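Local structure of particle-associated lyase (Acinetobacter bacteriophage AP22, 4Y9V) at the interface of chains A and B. The protein acts as a phage tailspike lyase that binds and degrades the capsular polysaccharide of the bacterial host Acinetobacter baumannii. Sequence-based numbering; all coordinates share one arbitrary frame. Chains: chain A/B, Particle-associated lyase.

Contact 1: the interface of chains A and B. Residues chain A 264, 291-293, 321-322; chain B 261, 289, 291, 319.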
loop_
_atom_site.group_PDB
_atom_site.type_symbol
_atom_site.label_atom_id
_atom_site.label_comp_id
_atom_site.label_asym_id
_atom_site.label_seq_id
_atom_site.Cartn_x
_atom_site.Cartn_y
_atom_site.Cartn_z
ATOM N N ILE A 264 6.006 17.837 6.414
ATOM C CA ILE A 264 5.683 17.669 7.838
ATOM C C ILE A 264 5.636 19.046 8.473
ATOM O O ILE A 264 6.347 20.021 8.094
ATOM C CB ILE A 264 6.673 16.708 8.498
ATOM C CG1 ILE A 264 6.179 16.221 9.856
ATOM C CG2 ILE A 264 8.058 17.290 8.569
ATOM C CD1 ILE A 264 6.897 14.991 10.381
ATOM N N PHE A 291 2.712 12.855 2.826
ATOM C CA PHE A 291 3.550 11.690 3.094
ATOM C C PHE A 291 4.195 11.868 4.468
ATOM O O PHE A 291 5.364 12.246 4.591
ATOM C CB PHE A 291 4.574 11.476 1.997
ATOM C CG PHE A 291 4.073 11.012 0.658
ATOM C CD1 PHE A 291 3.830 9.668 0.433
ATOM C CD2 PHE A 291 3.780 11.842 -0.411
ATOM C CE1 PHE A 291 3.393 9.193 -0.719
ATOM C CE2 PHE A 291 3.345 11.337 -1.612
ATOM C CZ PHE A 291 3.102 9.980 -1.754
ATOM N N GLY A 292 3.450 11.558 5.484
ATOM C CA GLY A 292 3.883 11.452 6.819
ATOM C C GLY A 292 3.708 12.723 7.645
ATOM O O GLY A 292 4.069 13.820 7.229
ATOM N N GLY A 293 3.181 12.561 8.837
ATOM C CA GLY A 293 3.019 13.668 9.728
ATOM C C GLY A 293 2.031 13.388 10.846
ATOM O O GLY A 293 1.637 12.235 11.074
ATOM N N SER A 321 -0.653 9.544 3.819
ATOM C CA SER A 321 0.050 8.354 4.185
ATOM C C SER A 321 0.834 8.525 5.458
ATOM O O SER A 321 1.567 9.507 5.663
ATOM C CB SER A 321 1.030 7.968 3.075
ATOM O OG SER A 321 1.830 6.865 3.426
ATOM N N GLY A 322 0.783 7.609 6.404
ATOM C CA GLY A 322 1.660 7.669 7.553
ATOM C C GLY A 322 1.377 8.821 8.497
ATOM O O GLY A 322 2.289 9.335 9.158
ATOM N N ASN B 261 9.987 12.591 9.835
ATOM C CA ASN B 261 10.301 11.921 8.583
ATOM C C ASN B 261 11.833 11.907 8.427
ATOM O O ASN B 261 12.492 12.943 8.608
ATOM C CB ASN B 261 9.679 12.635 7.412
ATOM C CG ASN B 261 8.168 12.502 7.348
ATOM O OD1 ASN B 261 7.539 11.663 7.985
ATOM N ND2 ASN B 261 7.560 13.405 6.585
ATOM N N ASN B 289 8.242 8.213 9.822
ATOM C CA ASN B 289 8.245 7.647 8.521
ATOM C C ASN B 289 9.633 7.778 7.877
ATOM O O ASN B 289 10.399 8.712 8.177
ATOM C CB ASN B 289 7.235 8.336 7.639
ATOM C CG ASN B 289 5.863 8.402 8.288
ATOM O OD1 ASN B 289 5.459 9.507 8.774
ATOM N ND2 ASN B 289 5.155 7.360 8.273
ATOM N N PHE B 291 10.401 7.543 3.939
ATOM C CA PHE B 291 9.829 7.448 2.598
ATOM C C PHE B 291 10.975 7.447 1.586
ATOM O O PHE B 291 11.283 8.463 0.955
ATOM C CB PHE B 291 8.828 8.556 2.339
ATOM C CG PHE B 291 7.521 8.499 3.079
ATOM C CD1 PHE B 291 6.486 7.712 2.605
ATOM C CD2 PHE B 291 7.251 9.161 4.266
ATOM C CE1 PHE B 291 5.312 7.620 3.204
ATOM C CE2 PHE B 291 6.020 9.075 4.870
ATOM C CZ PHE B 291 5.041 8.246 4.347
ATOM N N TYR B 319 6.608 3.713 9.884
ATOM C CA TYR B 319 6.261 3.370 8.515
ATOM C C TYR B 319 7.480 3.627 7.618
ATOM O O TYR B 319 7.822 4.786 7.396
ATOM C CB TYR B 319 5.013 4.160 8.095
ATOM C CG TYR B 319 4.606 3.843 6.669
ATOM C CD1 TYR B 319 4.015 2.630 6.365
ATOM C CD2 TYR B 319 4.850 4.657 5.589
ATOM C CE1 TYR B 319 3.646 2.258 5.100
ATOM C CE2 TYR B 319 4.481 4.286 4.331
ATOM C CZ TYR B 319 3.870 3.067 4.063
ATOM O OH TYR B 319 3.498 2.756 2.782
HETATM O O HOH W 1 8.120 16.109 5.293
HETATM O O HOH W 2 2.673 5.555 1.333
#
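A:Phe291 and B:Phe291 meet with the same side-chain torsions, CG anti to the carbonyl carbon (chi1 -70°), yet they do different jobs, because identical residues of the pectin lyase-like beta-helices face each other without a two-fold between them. The B ring is the receiving surface: A:Phe291 CB sits over its centre, 3.9 Å above the plane, and the CD1 side of the A ring comes down on the same ring, an edge-to-face contact with the planes 76° apart. A:Phe291 CD1 is 3.8 Å from B:Phe291 CE1. Over the same face, but toward the opposite rim, the backbone carbonyl O of A:Phe291 lies near CE2, and A:Gly292 CA packs close by, its lack of a side chain letting the main chain lie against the aromatic carbons.

At the ring's edge, in its plane, A:Ser321 OG stands 3.6 Å from B:Phe291 CZ. Its hydroxyl is thrown toward chain B because OG lies anti to the backbone N (chi1 175°). From there it takes a water at 2.6 Å from A:Ser321 OG, and the same water has a longer link to the phenol oxygen of B:Tyr319. Within chain B, the B:Phe291 rim at CE1 also meets the edge of the B:Tyr319 ring, so the tyrosine backs up the phenylalanine.

B:Asn261 and A:Ile264 run alongside each other, pointing opposite ways. The amide ND2 of B:Asn261 makes a weak, strongly bent hydrogen bond of 3.2 Å to A:Phe291 O, and a second water, 3.0 Å from B:Asn261 ND2, is shared with the backbone N of A:Ile264. The isoleucine contributes its CD1 methyl alongside the asparagine.

B:Asn289 points its amide at A:Gly292 and A:Gly322. As modelled, its OD1 lies 3.2 Å from A:Gly322 O, two acceptors face to face, so the assignment of that amide's oxygen and nitrogen is doubtful.

Contact 2: the interface of chains A and B. Residues chain A 570-571, 578, 583; chain B 537-538, 603-604.
A:Ala571 CB presses on B:Thr537, with its methyl 3.3 Å from the threonine OG1 and 3.6 Å from the threonine CB. The other branch of the same threonine goes elsewhere: B:Thr537 CG2 lies 3.8 Å from A:Leu583 CD1, and the leucine and threonine side chains cross at about a right angle. One short side chain of chain B thus touches two points of the long loop that joins strands 555-561 and 586-594 of chain A in the C-terminal tailspike Ig-like domain. The split follows from its rotamer, in which OG1 sits between the backbone N and the carbonyl carbon (chi1 55°) and CG2 lies anti to the carbonyl carbon.

Within this patch no nitrogen or oxygen of one chain comes within bonding reach of the other, and a water carries the polar link. It sits 2.8 Å from B:Thr537 OG1 and takes the backbone N-H of A:Ala571 in a nearly straight line, 166° at the hydrogen. The threonine hydroxyl therefore has a polar partner even with a methyl pushed against it.

A:Leu583 also covers the backbone carbonyl of B:Trp604 at the end of strand 597-604: CB and CD1 of the leucine both come near that oxygen, with A:Leu583 CB at 3.4 Å from B:Trp604 O. The tryptophan meets chain A through this carbonyl, while its indole turns back into its own chain, where the ring edge meets the carbonyl carbon of B:Thr537 in plane and supports the loop from behind.

Further out, A:Asp570 and B:Leu603 are only loosely apposed, and B:Ala538 CB fills in beside the leucine CD2. On the chain A side, A:Thr578 CG2 packs 3.6 Å from A:Ala571 O, backing the alanine from within its own chain. Behind the threonine, B:Thr537 O lies 3.1 Å from the backbone N of B:Trp604.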
loop_
_atom_site.group_PDB
_atom_site.type_symbol
_atom_site.label_atom_id
_atom_site.label_comp_id
_atom_site.label_asym_id
_atom_site.label_seq_id
_atom_site.Cartn_x
_atom_site.Cartn_y
_atom_site.Cartn_z
ATOM N N ASP A 570 -17.808 -51.857 1.735
ATOM C CA ASP A 570 -18.362 -52.665 0.660
ATOM C C ASP A 570 -19.840 -52.915 1.003
ATOM O O ASP A 570 -20.365 -52.357 1.976
ATOM C CB ASP A 570 -17.527 -53.905 0.409
ATOM C CG ASP A 570 -17.447 -54.811 1.618
ATOM O OD1 ASP A 570 -18.395 -54.841 2.381
ATOM O OD2 ASP A 570 -16.391 -55.431 1.849
ATOM N N ALA A 571 -20.515 -53.767 0.235
ATOM C CA ALA A 571 -21.938 -54.031 0.474
ATOM C C ALA A 571 -22.205 -54.732 1.796
ATOM O O ALA A 571 -23.360 -54.749 2.219
ATOM C CB ALA A 571 -22.525 -54.784 -0.703
ATOM N N THR A 578 -25.162 -60.280 1.599
ATOM C CA THR A 578 -25.159 -59.570 0.355
ATOM C C THR A 578 -25.778 -60.363 -0.785
ATOM O O THR A 578 -25.940 -59.777 -1.870
ATOM C CB THR A 578 -23.740 -59.099 -0.033
ATOM O OG1 THR A 578 -22.926 -60.280 -0.087
ATOM C CG2 THR A 578 -23.189 -58.156 1.011
ATOM N N LEU A 583 -30.591 -54.859 -1.900
ATOM C CA LEU A 583 -29.548 -54.529 -0.938
ATOM C C LEU A 583 -29.886 -53.177 -0.300
ATOM O O LEU A 583 -30.289 -52.239 -0.977
ATOM C CB LEU A 583 -28.220 -54.426 -1.637
ATOM C CG LEU A 583 -27.702 -55.767 -2.186
ATOM C CD1 LEU A 583 -26.847 -55.556 -3.400
ATOM C CD2 LEU A 583 -27.039 -56.587 -1.081
ATOM N N THR B 537 -21.832 -55.363 -6.229
ATOM C CA THR B 537 -22.748 -54.843 -5.229
ATOM C C THR B 537 -22.291 -53.471 -4.741
ATOM O O THR B 537 -23.065 -52.734 -4.121
ATOM C CB THR B 537 -22.916 -55.834 -4.081
ATOM O OG1 THR B 537 -21.594 -56.123 -3.576
ATOM C CG2 THR B 537 -23.613 -57.120 -4.550
ATOM N N ALA B 538 -21.040 -53.122 -5.007
ATOM C CA ALA B 538 -20.488 -51.767 -4.898
ATOM C C ALA B 538 -19.615 -51.561 -6.120
ATOM O O ALA B 538 -19.029 -52.531 -6.636
ATOM C CB ALA B 538 -19.710 -51.605 -3.619
ATOM N N LEU B 603 -22.915 -47.669 -3.853
ATOM C CA LEU B 603 -23.545 -48.876 -3.300
ATOM C C LEU B 603 -24.816 -49.134 -4.130
ATOM O O LEU B 603 -25.670 -48.246 -4.259
ATOM C CB LEU B 603 -23.879 -48.722 -1.842
ATOM C CG LEU B 603 -22.683 -48.487 -0.907
ATOM C CD1 LEU B 603 -23.137 -48.274 0.505
ATOM C CD2 LEU B 603 -21.695 -49.620 -0.952
ATOM N N TRP B 604 -24.928 -50.323 -4.686
ATOM C CA TRP B 604 -26.057 -50.686 -5.528
ATOM C C TRP B 604 -27.180 -51.304 -4.706
ATOM O O TRP B 604 -26.904 -52.145 -3.818
ATOM C CB TRP B 604 -25.619 -51.699 -6.619
ATOM C CG TRP B 604 -24.562 -51.152 -7.516
ATOM C CD1 TRP B 604 -23.244 -51.492 -7.525
ATOM C CD2 TRP B 604 -24.743 -50.157 -8.547
ATOM N NE1 TRP B 604 -22.569 -50.765 -8.495
ATOM C CE2 TRP B 604 -23.467 -49.944 -9.116
ATOM C CE3 TRP B 604 -25.820 -49.431 -9.010
ATOM C CZ2 TRP B 604 -23.261 -49.017 -10.154
ATOM C CZ3 TRP B 604 -25.639 -48.505 -10.040
ATOM C CH2 TRP B 604 -24.350 -48.321 -10.587
HETATM O O HOH W 3 -19.483 -54.932 -2.182
#

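Contact 1 and contact 2 lie about 70 Å apart between the same two chains and share no residue. Contact 1 draws on the short strands and turns of the pectin lyase-like beta-helix, including strand 288-291 from both chains; contact 2 sets the long loop between strands 555-561 and 586-594 of chain A against a loop residue and strands 538-540 and 597-604 of chain B in the C-terminal Ig-like region. The chains are therefore held at well-separated points along the length of the spike. With three copies in the deposited assembly, as expected of a trimeric tailspike, equivalent contacts should recur around the trimer and keep both regions together.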